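Local coordinates for protein endonuclease V (Homo sapiens, PDB 6OZE) that cleaves inosine-containing RNA near the inosine, probably by metal-ion-dependent phosphodiester hydrolysis, as an endoribonuclease with an RNase H-like fold, at residues Ser52-Ala57 with Ser74-Leu79; Lys147-Val152 with Pro198-Val203. The protein carries 4 engineered substitutions. All coordinates share one frame; numbering follows the deposited sequence.

Interaction 1: Ser52-Ala57 with Ser74-Leu79; sequences SVRACA and SRMVSL. With ACT (acetate ion), chain B.
R54-A57 and S74-S78 run antiparallel, their short axes at 150°, and pair by the alternation expected of a beta ladder. A55 with V77 and A57 with R75 are hydrogen-bonded pairs, each joined by two backbone bonds, whereas R54 with S78 and C56 with M76 are non-hydrogen-bonded. Beyond the last pair, L79 N adds a nearly straight bond to V53 O (2.7 Å).

The side chains of R54, C56, M76 and S78 share one face. R54 makes the polar side-chain contacts of this face. Its chain bends at chi2 (66°), which brings CD to V77 O, and one face of the guanidinium lies over M76 C and V77 N, off-centre toward the rim. R54 NH2 donates to S78 OG at 2.8 Å, from an angled approach (138° at the hydrogen) with the hydroxyl somewhat out of the guanidinium plane. R54 NE and NH1 hold O and OXT of an acetate, probably from the crystallisation liquor, each at 2.6 Å, the NH1 bond being the straighter. M76 curls back over the neighbouring strand, with SD 4.0 Å from C56 CB. On the other face A55 CB meets L79 CG at 4.0 Å.

This hairpin forms the edge of the RNase H-like sheet, with strand 39-47 next inward, bonded through S46 to C56. Helix 89-106 packs against A57, V77 and L79 through F95 and L99, and helix 226-242 against C56 and S74.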
loop_
_atom_site.group_PDB
_atom_site.type_symbol
_atom_site.label_atom_id
_atom_site.label_comp_id
_atom_site.label_asym_id
_atom_site.label_seq_id
_atom_site.Cartn_x
_atom_site.Cartn_y
_atom_site.Cartn_z
ATOM N N SER A 52 9.736 -18.693 -0.092
ATOM C CA SER A 52 9.443 -17.660 -1.071
ATOM C C SER A 52 8.210 -17.962 -1.907
ATOM O O SER A 52 7.885 -17.170 -2.799
ATOM C CB SER A 52 10.650 -17.431 -1.989
ATOM O OG SER A 52 10.922 -18.585 -2.768
ATOM N N VAL A 53 7.519 -19.082 -1.670
ATOM C CA VAL A 53 6.300 -19.420 -2.393
ATOM C C VAL A 53 5.060 -19.342 -1.499
ATOM O O VAL A 53 4.103 -18.641 -1.819
ATOM C CB VAL A 53 6.414 -20.776 -3.133
ATOM C CG1 VAL A 53 7.575 -20.731 -4.124
ATOM C CG2 VAL A 53 6.590 -21.947 -2.179
ATOM N N ARG A 54 5.065 -20.041 -0.360
ATOM C CA ARG A 54 3.882 -20.008 0.499
ATOM C C ARG A 54 3.806 -18.705 1.283
ATOM O O ARG A 54 4.802 -18.242 1.850
ATOM C CB ARG A 54 3.854 -21.201 1.459
ATOM C CG ARG A 54 2.460 -21.533 2.005
ATOM C CD ARG A 54 1.499 -22.024 0.905
ATOM N NE ARG A 54 0.227 -22.495 1.454
ATOM C CZ ARG A 54 -0.888 -22.675 0.745
ATOM N NH1 ARG A 54 -1.992 -23.112 1.349
ATOM N NH2 ARG A 54 -0.908 -22.410 -0.555
ATOM N N ALA A 55 2.607 -18.136 1.340
ATOM C CA ALA A 55 2.407 -16.836 1.946
ATOM C C ALA A 55 0.982 -16.764 2.464
ATOM O O ALA A 55 0.168 -17.670 2.235
ATOM C CB ALA A 55 2.660 -15.721 0.922
ATOM N N CYS A 56 0.683 -15.690 3.183
ATOM C CA CYS A 56 -0.682 -15.385 3.581
ATOM C C CYS A 56 -1.065 -14.028 3.014
ATOM O O CYS A 56 -0.273 -13.079 3.074
ATOM C CB CYS A 56 -0.817 -15.366 5.102
ATOM S SG CYS A 56 -2.492 -15.125 5.660
ATOM N N ALA A 57 -2.259 -13.948 2.436
ATOM C CA ALA A 57 -2.821 -12.693 1.949
ATOM C C ALA A 57 -3.978 -12.315 2.859
ATOM O O ALA A 57 -4.812 -13.168 3.195
ATOM C CB ALA A 57 -3.313 -12.843 0.502
ATOM N N SER A 74 -8.195 -13.737 5.896
ATOM C CA SER A 74 -6.822 -14.130 5.598
ATOM C C SER A 74 -6.863 -15.479 4.907
ATOM O O SER A 74 -7.693 -16.327 5.248
ATOM C CB SER A 74 -6.007 -14.303 6.874
ATOM O OG SER A 74 -5.866 -13.058 7.556
ATOM N N ARG A 75 -5.979 -15.682 3.934
ATOM C CA ARG A 75 -5.926 -16.956 3.226
ATOM C C ARG A 75 -4.480 -17.314 2.933
ATOM O O ARG A 75 -3.717 -16.474 2.451
ATOM C CB ARG A 75 -6.712 -16.881 1.915
ATOM C CG ARG A 75 -8.193 -16.703 2.116
ATOM C CD ARG A 75 -8.972 -17.713 1.306
ATOM N NE ARG A 75 -9.701 -17.063 0.227
ATOM C CZ ARG A 75 -10.859 -16.436 0.392
ATOM N NH1 ARG A 75 -11.416 -16.382 1.596
ATOM N NH2 ARG A 75 -11.461 -15.865 -0.643
ATOM N N MET A 76 -4.111 -18.565 3.197
ATOM C CA MET A 76 -2.821 -19.061 2.741
ATOM C C MET A 76 -2.864 -19.262 1.233
ATOM O O MET A 76 -3.847 -19.778 0.687
ATOM C CB MET A 76 -2.477 -20.407 3.385
ATOM C CG MET A 76 -2.398 -20.442 4.908
ATOM S SD MET A 76 -1.165 -19.286 5.582
ATOM C CE MET A 76 0.340 -20.008 4.942
ATOM N N VAL A 77 -1.787 -18.854 0.562
ATOM C CA VAL A 77 -1.698 -18.875 -0.892
ATOM C C VAL A 77 -0.290 -19.293 -1.290
ATOM O O VAL A 77 0.649 -19.227 -0.496
ATOM C CB VAL A 77 -2.031 -17.492 -1.509
ATOM C CG1 VAL A 77 -3.456 -17.065 -1.152
ATOM C CG2 VAL A 77 -1.038 -16.449 -1.034
ATOM N N SER A 78 -0.149 -19.735 -2.537
ATOM C CA SER A 78 1.148 -20.099 -3.102
ATOM C C SER A 78 1.485 -19.118 -4.221
ATOM O O SER A 78 0.775 -19.069 -5.228
ATOM C CB SER A 78 1.116 -21.520 -3.657
ATOM O OG SER A 78 0.943 -22.467 -2.617
ATOM N N LEU A 79 2.563 -18.353 -4.039
ATOM C CA LEU A 79 2.986 -17.326 -4.996
ATOM C C LEU A 79 3.918 -17.987 -5.999
ATOM O O LEU A 79 5.137 -18.023 -5.824
ATOM C CB LEU A 79 3.687 -16.174 -4.283
ATOM C CG LEU A 79 2.985 -15.502 -3.102
ATOM C CD1 LEU A 79 3.599 -14.140 -2.819
ATOM C CD2 LEU A 79 1.515 -15.345 -3.350
HETATM C C ACT B . -0.628 -24.057 4.199
HETATM O O ACT B . 0.482 -23.914 3.630
HETATM O OXT ACT B . -1.759 -23.632 3.852
HETATM C CH3 ACT B . -0.601 -24.929 5.484
#

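Interaction 2: Lys147-Val152 with Pro198-Val203; sequences KKLLQV and PLYISV
L149 and Y200 make a CH-pi contact: L149 CB sits over one face of the phenol ring, 3.9 Å from the ring centroid and 14° off its normal, displaced toward the rim atoms CZ and CE1. Apolar contact extends this overlap. L149 CG stands anti to the backbone N (chi1 179°), and L149 CD1 comes within 3.8 Å of Y200 CD1, the two side chains crossing at about a right angle.

Backbone against ring is the second kind of contact. Y200 CD2 lies 3.4 Å from K148 C, and Y200 CE2 is 3.5 Å from L149 N, while K147 C approaches the ring near its plane. The K148-L149 peptide thus lies against the CD2-CE2 side of the ring.

The two segments belong to adjoining parts of the RNase H-like sheet. Strand 199-205 is antiparallel to strand 142-146, with backbone bonds linking Y200 to A146 and S202 to G144; K147-V152 begins the loop that leaves strand 142-146 and crosses the tyrosine. Further on, this loop makes an inverse gamma turn centred on Q151.

Polar partners come from elsewhere in the chain. H161 of helix 159-167 bonds through NE2 to Y200 OH, its ring also meeting the tyrosine ring, and touches L149. K147 NZ forms a salt bridge with D118, and K147 O accepts a bond from R197 NH1.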
loop_
_atom_site.group_PDB
_atom_site.type_symbol
_atom_site.label_atom_id
_atom_site.label_comp_id
_atom_site.label_asym_id
_atom_site.label_seq_id
_atom_site.Cartn_x
_atom_site.Cartn_y
_atom_site.Cartn_z
ATOM N N LYS A 147 7.436 0.983 4.155
ATOM C CA LYS A 147 8.239 1.122 5.360
ATOM C C LYS A 147 9.699 1.429 5.065
ATOM O O LYS A 147 10.435 1.804 5.985
ATOM C CB LYS A 147 8.100 -0.140 6.222
ATOM C CG LYS A 147 6.659 -0.376 6.684
ATOM C CD LYS A 147 6.332 -1.840 6.959
ATOM C CE LYS A 147 4.839 -2.011 7.243
ATOM N NZ LYS A 147 4.422 -3.440 7.332
ATOM N N LYS A 148 10.130 1.307 3.810
ATOM C CA LYS A 148 11.488 1.655 3.415
ATOM C C LYS A 148 11.468 2.357 2.064
ATOM O O LYS A 148 10.537 2.204 1.268
ATOM C CB LYS A 148 12.418 0.433 3.378
ATOM C CG LYS A 148 11.998 -0.658 2.417
ATOM C CD LYS A 148 13.025 -1.786 2.402
ATOM C CE LYS A 148 12.466 -3.054 1.768
ATOM N NZ LYS A 148 12.023 -2.842 0.362
ATOM N N LEU A 149 12.523 3.129 1.812
ATOM C CA LEU A 149 12.621 3.942 0.605
ATOM C C LEU A 149 13.106 3.101 -0.573
ATOM O O LEU A 149 14.208 2.542 -0.538
ATOM C CB LEU A 149 13.578 5.106 0.850
ATOM C CG LEU A 149 13.780 6.020 -0.357
ATOM C CD1 LEU A 149 12.460 6.684 -0.729
ATOM C CD2 LEU A 149 14.858 7.062 -0.068
ATOM N N LEU A 150 12.291 3.025 -1.623
ATOM C CA LEU A 150 12.700 2.393 -2.871
ATOM C C LEU A 150 13.543 3.387 -3.661
ATOM O O LEU A 150 13.068 4.475 -4.002
ATOM C CB LEU A 150 11.464 2.009 -3.681
ATOM C CG LEU A 150 11.197 0.546 -4.036
ATOM C CD1 LEU A 150 10.085 0.457 -5.081
ATOM C CD2 LEU A 150 12.460 -0.149 -4.517
ATOM N N GLN A 151 14.790 3.026 -3.961
ATOM C CA GLN A 151 15.728 3.978 -4.561
ATOM C C GLN A 151 15.616 3.940 -6.084
ATOM O O GLN A 151 16.436 3.353 -6.792
ATOM C CB GLN A 151 17.146 3.721 -4.062
ATOM C CG GLN A 151 17.327 4.039 -2.580
ATOM C CD GLN A 151 18.759 3.862 -2.104
ATOM O OE1 GLN A 151 19.176 4.469 -1.116
ATOM N NE2 GLN A 151 19.517 3.024 -2.804
ATOM N N VAL A 152 14.581 4.614 -6.595
ATOM C CA VAL A 152 14.280 4.663 -8.020
ATOM C C VAL A 152 14.188 6.114 -8.479
ATOM O O VAL A 152 13.950 7.029 -7.686
ATOM C CB VAL A 152 12.985 3.904 -8.374
ATOM C CG1 VAL A 152 13.128 2.419 -8.055
ATOM C CG2 VAL A 152 11.806 4.507 -7.636
ATOM N N PRO A 198 10.461 7.459 9.075
ATOM C CA PRO A 198 9.214 7.827 8.402
ATOM C C PRO A 198 8.636 6.661 7.611
ATOM O O PRO A 198 9.281 5.631 7.377
ATOM C CB PRO A 198 9.644 8.947 7.450
ATOM C CG PRO A 198 11.071 8.639 7.144
ATOM C CD PRO A 198 11.648 8.008 8.392
ATOM N N LEU A 199 7.382 6.834 7.209
ATOM C CA LEU A 199 6.794 5.993 6.184
ATOM C C LEU A 199 6.960 6.675 4.836
ATOM O O LEU A 199 7.090 7.894 4.743
ATOM C CB LEU A 199 5.301 5.824 6.438
ATOM C CG LEU A 199 4.846 5.467 7.842
ATOM C CD1 LEU A 199 3.323 5.498 7.885
ATOM C CD2 LEU A 199 5.355 4.094 8.220
ATOM N N TYR A 200 6.960 5.882 3.775
ATOM C CA TYR A 200 7.103 6.423 2.427
ATOM C C TYR A 200 5.779 6.216 1.704
ATOM O O TYR A 200 5.374 5.073 1.423
ATOM C CB TYR A 200 8.290 5.791 1.704
ATOM C CG TYR A 200 9.563 6.079 2.443
ATOM C CD1 TYR A 200 10.239 7.281 2.251
ATOM C CD2 TYR A 200 10.056 5.205 3.400
ATOM C CE1 TYR A 200 11.387 7.573 2.945
ATOM C CE2 TYR A 200 11.207 5.493 4.101
ATOM C CZ TYR A 200 11.871 6.684 3.873
ATOM O OH TYR A 200 13.019 6.981 4.568
ATOM N N ILE A 201 5.097 7.319 1.416
ATOM C CA ILE A 201 3.728 7.306 0.918
ATOM C C ILE A 201 3.740 7.674 -0.557
ATOM O O ILE A 201 4.410 8.629 -0.957
ATOM C CB ILE A 201 2.866 8.320 1.693
ATOM C CG1 ILE A 201 3.002 8.111 3.213
ATOM C CG2 ILE A 201 1.405 8.258 1.207
ATOM C CD1 ILE A 201 2.709 6.711 3.671
ATOM N N SER A 202 2.976 6.931 -1.368
ATOM C CA SER A 202 2.834 7.325 -2.760
ATOM C C SER A 202 1.430 6.991 -3.238
ATOM O O SER A 202 0.723 6.178 -2.632
ATOM C CB SER A 202 3.913 6.695 -3.637
ATOM O OG SER A 202 3.813 5.272 -3.593
ATOM N N VAL A 203 1.015 7.684 -4.300
ATOM C CA VAL A 203 -0.309 7.454 -4.867
ATOM C C VAL A 203 -0.349 6.078 -5.502
ATOM O O VAL A 203 0.538 5.714 -6.280
ATOM C CB VAL A 203 -0.632 8.519 -5.921
ATOM C CG1 VAL A 203 -1.900 8.150 -6.679
ATOM C CG2 VAL A 203 -0.762 9.898 -5.269
#

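Interactions 1 and 2 illustrate two ways of building on one sheet. At 52-57 with 74-79 the outermost strand is zipped to its hairpin partner by backbone bonds; at 147-152 with 198-203 a loop leaving a strand packs against a tyrosine of the neighbouring strand. Their centres lie 24 Å apart and their nearest atoms about 12 Å, so neither touches the other. Strands 39-47, 115-118 and 142-146 separate strand 54-63 from strand 199-205 in the sheet. D118, the salt-bridge partner of K147, ends strand 115-118. R54 holds an acetate in interaction 1; near interaction 2 a sodium ion lies about 10 Å from the P198 side chain, too far to be bound by it.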